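Local coordinates for 3-guanidinopropionase (Pseudomonas aeruginosa, PDB 3NIP) that catalyses the manganese-dependent hydrolysis of 3-guanidinopropanoate to beta-alanine and urea, working as a homohexamer of the arginase family, at the interface of chains A and B. Numbering follows the deposited sequence. Chains: chain A/B, 3-guanidinopropionase.

The interface of chains A and B. Residues chain A 188-190, 211-212; chain B 73-74, 263, 270.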
loop_
_atom_site.group_PDB
_atom_site.type_symbol
_atom_site.label_atom_id
_atom_site.label_comp_id
_atom_site.label_asym_id
_atom_site.label_seq_id
_atom_site.Cartn_x
_atom_site.Cartn_y
_atom_site.Cartn_z
ATOM N N ILE A 188 -9.565 -18.088 21.669
ATOM C CA ILE A 188 -8.311 -18.829 21.485
ATOM C C ILE A 188 -8.409 -19.788 20.298
ATOM O O ILE A 188 -9.357 -20.571 20.193
ATOM C CB ILE A 188 -7.933 -19.606 22.779
ATOM C CG1 ILE A 188 -8.005 -18.696 24.023
ATOM C CG2 ILE A 188 -6.574 -20.295 22.644
ATOM C CD1 ILE A 188 -7.009 -17.556 24.059
ATOM N N ARG A 189 -7.438 -19.700 19.396
ATOM C CA ARG A 189 -7.446 -20.467 18.157
ATOM C C ARG A 189 -6.051 -20.495 17.531
ATOM O O ARG A 189 -5.171 -19.712 17.911
ATOM C CB ARG A 189 -8.429 -19.847 17.167
ATOM C CG ARG A 189 -7.990 -18.499 16.654
ATOM C CD ARG A 189 -9.006 -17.881 15.734
ATOM N NE ARG A 189 -8.518 -16.616 15.193
ATOM C CZ ARG A 189 -8.618 -15.443 15.813
ATOM N NH1 ARG A 189 -9.207 -15.349 16.996
ATOM N NH2 ARG A 189 -8.147 -14.353 15.234
ATOM N N GLY A 190 -5.878 -21.377 16.545
ATOM C CA GLY A 190 -4.644 -21.484 15.769
ATOM C C GLY A 190 -3.798 -22.640 16.247
ATOM O O GLY A 190 -3.916 -23.074 17.402
ATOM N N MET A 211 -12.160 -20.338 20.067
ATOM C CA MET A 211 -12.948 -19.927 18.920
ATOM C C MET A 211 -14.049 -20.948 18.596
ATOM O O MET A 211 -15.193 -20.569 18.342
ATOM C CB MET A 211 -12.034 -19.709 17.711
ATOM C CG MET A 211 -12.622 -18.823 16.641
ATOM S SD MET A 211 -13.121 -17.219 17.303
ATOM C CE MET A 211 -14.346 -16.769 16.078
ATOM N N GLU A 212 -13.705 -22.235 18.621
ATOM C CA GLU A 212 -14.658 -23.305 18.293
ATOM C C GLU A 212 -15.845 -23.321 19.264
ATOM O O GLU A 212 -16.986 -23.512 18.848
ATOM C CB GLU A 212 -13.964 -24.682 18.261
ATOM C CG GLU A 212 -12.841 -24.849 17.203
ATOM C CD GLU A 212 -11.614 -23.918 17.408
ATOM O OE1 GLU A 212 -11.229 -23.644 18.569
ATOM O OE2 GLU A 212 -11.034 -23.457 16.388
ATOM N N HIS B 73 -4.768 -27.470 16.804
ATOM C CA HIS B 73 -5.316 -27.252 18.145
ATOM C C HIS B 73 -6.677 -27.913 18.353
ATOM O O HIS B 73 -7.114 -28.093 19.500
ATOM C CB HIS B 73 -5.352 -25.768 18.526
ATOM C CG HIS B 73 -6.479 -25.007 17.902
ATOM N ND1 HIS B 73 -6.520 -24.701 16.557
ATOM C CD2 HIS B 73 -7.604 -24.478 18.443
ATOM C CE1 HIS B 73 -7.623 -24.023 16.294
ATOM N NE2 HIS B 73 -8.298 -23.873 17.420
ATOM N N VAL B 74 -7.349 -28.278 17.265
ATOM C CA VAL B 74 -8.631 -28.953 17.415
ATOM C C VAL B 74 -8.447 -30.457 17.338
ATOM O O VAL B 74 -8.689 -31.156 18.310
ATOM C CB VAL B 74 -9.734 -28.466 16.412
ATOM C CG1 VAL B 74 -11.105 -29.099 16.758
ATOM C CG2 VAL B 74 -9.829 -26.944 16.409
ATOM N N LEU B 263 -13.067 -18.601 8.924
ATOM C CA LEU B 263 -13.677 -19.430 9.937
ATOM C C LEU B 263 -14.440 -20.595 9.301
ATOM O O LEU B 263 -14.201 -21.767 9.641
ATOM C CB LEU B 263 -14.621 -18.580 10.795
ATOM C CG LEU B 263 -15.290 -19.311 11.955
ATOM C CD1 LEU B 263 -14.221 -19.869 12.894
ATOM C CD2 LEU B 263 -16.274 -18.380 12.681
ATOM N N ARG B 270 -11.849 -29.018 8.243
ATOM C CA ARG B 270 -11.751 -29.869 9.433
ATOM C C ARG B 270 -12.790 -30.993 9.409
ATOM O O ARG B 270 -12.524 -32.101 9.859
ATOM C CB ARG B 270 -11.861 -29.043 10.726
ATOM C CG ARG B 270 -10.598 -28.256 11.028
ATOM C CD ARG B 270 -10.873 -27.108 11.969
ATOM N NE ARG B 270 -9.743 -26.177 12.077
ATOM C CZ ARG B 270 -9.748 -25.079 12.840
ATOM N NH1 ARG B 270 -10.828 -24.768 13.558
ATOM N NH2 ARG B 270 -8.675 -24.287 12.889
#
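A:Glu212 and B:His73 approach each other from opposite directions across a subunit boundary of the hexamer, a worked example of how one carboxylate can gather two basic groups from a neighbouring chain. A:Glu212 lies in the first turn of helix 211-230 and hides 63 Å² against chain B. Its side chain is folded about the CB-CG bond (chi2 64°), turning the carboxylate toward the loop that carries B:His73. There the imidazole NE2 gives a hydrogen bond to carboxylate OE2 of A:Glu212 at 3.0 Å, arriving from above the carboxylate plane, with the ring turned 67° from it. The other oxygen, OE1, also lies near, 3.2 Å from B:His73 NE2.

From helix 262-270 of chain B, B:Arg270 comes in at about a right angle to the glutamate and forms a salt bridge and a hydrogen bond, with guanidinium NH1 3.1 Å from A:Glu212 OE2. This donor uses the anti side of OE2 but the same face of the carboxylate as the histidine, and both hydrogen bonds are well bent. Two donors on one oxygen should favour the charged carboxylate.

B:Val74 fills the angle between the partners: its CG2 lies over the rim of one face of the imidazole and likewise over the rim of the guanidinium, and packs 3.7 Å from A:Glu212 CD. The opposite imidazole face is covered by the backbone of A:Arg189 and A:Gly190, with the amide N of A:Gly190 3.2 Å above the ring plane, near its rim at CE1.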